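Local coordinates for protein AvrRpt2 (Erwinia amylovora, PDB 6HQZ) that probably acts as a papain-like cysteine protease of the C70 family, a type III effector that the bacterium delivers into plant cells, at residues Gln53-Glu56 / Asp57-Leu61. Residues are numbered along the deposited sequence; the frame is centred on the assembly and turned at random.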
loop_
_atom_site.group_PDB
_atom_site.type_symbol
_atom_site.label_atom_id
_atom_site.label_comp_id
_atom_site.label_asym_id
_atom_site.label_seq_id
_atom_site.Cartn_x
_atom_site.Cartn_y
_atom_site.Cartn_z
ATOM N N GLN A 53 -19.179 -26.088 -7.989
ATOM C CA GLN A 53 -19.747 -25.499 -9.202
ATOM C C GLN A 53 -19.589 -24.026 -9.215
ATOM O O GLN A 53 -19.167 -23.502 -10.233
ATOM C CB GLN A 53 -21.269 -25.757 -9.366
ATOM C CG GLN A 53 -21.887 -24.960 -10.556
ATOM C CD GLN A 53 -23.304 -25.355 -10.986
ATOM O OE1 GLN A 53 -23.738 -26.496 -10.822
ATOM N NE2 GLN A 53 -24.012 -24.401 -11.585
ATOM N N GLN A 54 -20.041 -23.351 -8.139
ATOM C CA GLN A 54 -19.976 -21.904 -8.073
ATOM C C GLN A 54 -18.494 -21.495 -8.037
ATOM O O GLN A 54 -18.162 -20.458 -8.585
ATOM C CB GLN A 54 -20.780 -21.277 -6.887
ATOM C CG GLN A 54 -22.237 -20.862 -7.204
ATOM C CD GLN A 54 -22.402 -19.537 -7.999
ATOM O OE1 GLN A 54 -22.188 -19.487 -9.234
ATOM N NE2 GLN A 54 -22.871 -18.489 -7.317
ATOM N N ARG A 55 -17.622 -22.327 -7.445
ATOM C CA ARG A 55 -16.171 -22.091 -7.522
ATOM C C ARG A 55 -15.655 -22.126 -8.966
ATOM O O ARG A 55 -14.856 -21.279 -9.352
ATOM C CB ARG A 55 -15.355 -23.094 -6.662
ATOM C CG ARG A 55 -13.812 -22.892 -6.680
ATOM C CD ARG A 55 -13.413 -21.455 -6.276
ATOM N NE ARG A 55 -11.963 -21.263 -6.297
ATOM C CZ ARG A 55 -11.341 -20.097 -6.137
ATOM N NH1 ARG A 55 -12.022 -18.971 -5.980
ATOM N NH2 ARG A 55 -10.009 -20.049 -6.173
ATOM N N GLU A 56 -16.120 -23.095 -9.750
ATOM C CA GLU A 56 -15.778 -23.171 -11.192
ATOM C C GLU A 56 -16.304 -21.961 -11.985
ATOM O O GLU A 56 -15.561 -21.354 -12.760
ATOM C CB GLU A 56 -16.308 -24.455 -11.840
ATOM C CG GLU A 56 -15.893 -24.588 -13.311
ATOM C CD GLU A 56 -15.882 -26.008 -13.838
ATOM O OE1 GLU A 56 -16.809 -26.791 -13.534
ATOM O OE2 GLU A 56 -14.950 -26.336 -14.608
ATOM N N ASP A 57 -17.581 -21.637 -11.776
ATOM C CA ASP A 57 -18.236 -20.478 -12.403
ATOM C C ASP A 57 -17.515 -19.169 -12.137
ATOM O O ASP A 57 -17.274 -18.376 -13.035
ATOM C CB ASP A 57 -19.676 -20.320 -11.907
ATOM C CG ASP A 57 -20.600 -21.370 -12.441
ATOM O OD1 ASP A 57 -20.254 -22.079 -13.416
ATOM O OD2 ASP A 57 -21.715 -21.495 -11.869
ATOM N N VAL A 58 -17.158 -18.944 -10.898
ATOM C CA VAL A 58 -16.438 -17.733 -10.553
ATOM C C VAL A 58 -15.008 -17.655 -11.100
ATOM O O VAL A 58 -14.561 -16.581 -11.468
ATOM C CB VAL A 58 -16.403 -17.546 -9.038
ATOM C CG1 VAL A 58 -15.649 -16.288 -8.650
ATOM C CG2 VAL A 58 -17.826 -17.416 -8.537
ATOM N N LEU A 59 -14.272 -18.762 -11.106
ATOM C CA LEU A 59 -12.932 -18.752 -11.724
ATOM C C LEU A 59 -13.006 -18.396 -13.206
ATOM O O LEU A 59 -12.179 -17.617 -13.713
ATOM C CB LEU A 59 -12.172 -20.078 -11.502
ATOM C CG LEU A 59 -11.658 -20.224 -10.061
ATOM C CD1 LEU A 59 -11.034 -21.573 -9.857
ATOM C CD2 LEU A 59 -10.676 -19.101 -9.681
ATOM N N ARG A 60 -13.998 -18.957 -13.887
ATOM C CA ARG A 60 -14.246 -18.615 -15.290
ATOM C C ARG A 60 -14.484 -17.105 -15.506
ATOM O O ARG A 60 -13.886 -16.488 -16.400
ATOM C CB ARG A 60 -15.437 -19.394 -15.825
ATOM C CG ARG A 60 -15.700 -19.141 -17.305
ATOM C CD ARG A 60 -17.152 -19.328 -17.653
ATOM N NE ARG A 60 -17.470 -20.744 -17.733
ATOM C CZ ARG A 60 -18.480 -21.259 -18.451
ATOM N NH1 ARG A 60 -19.319 -20.469 -19.139
ATOM N NH2 ARG A 60 -18.671 -22.584 -18.486
ATOM N N LEU A 61 -15.381 -16.527 -14.728
ATOM C CA LEU A 61 -15.627 -15.075 -14.787
ATOM C C LEU A 61 -14.359 -14.279 -14.593
ATOM O O LEU A 61 -14.070 -13.363 -15.368
ATOM C CB LEU A 61 -16.676 -14.629 -13.750
ATOM C CG LEU A 61 -18.128 -14.603 -14.209
ATOM C CD1 LEU A 61 -19.093 -14.694 -13.024
ATOM C CD2 LEU A 61 -18.405 -13.352 -15.025
#
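The Asp-57 carboxylate lies beside Gln-53, one turn back along the helix. Its backbone N gives a nearly straight hydrogen bond to Gln-53 O (2.9 Å, 171° at the hydrogen), while CG, beside its own backbone N (chi1 -72°), lies 3.4 Å from Gln-53 O. OD2 comes 3.7 Å from Gln-53 CG on the extended glutamine chain, and that amide stands 77° from the carboxylate plane. Val-58 N is bonded to Gln-54 O, and its CG2 also presses on this oxygen, at 3.1 Å; the valine and Gln-54 both pack on Leu-43 of helix 40-45 and so mark the buried side of helix 49-65. Leu-59 N reaches Arg-55 O. The Arg-55 chain bends at chi2 and lays its guanidinium flat against Leu-59, whose CD2 sits 3.6 Å from the plane, over its centre. Glu-69 (salt bridge) and His-147 (hydrogen bond) hold the same group by NH2 and NH1, which should fix its rotation. Arg-60 N bonds to Glu-56 O (3.1 Å), its CB resting against that oxygen, and Leu-61 N to Asp-57 O is next in line. Successive i to i+4 bonds with side chains in contact one turn apart mark a regular amphipathic alpha-helix, here helix 49-65 of the papain-like domain.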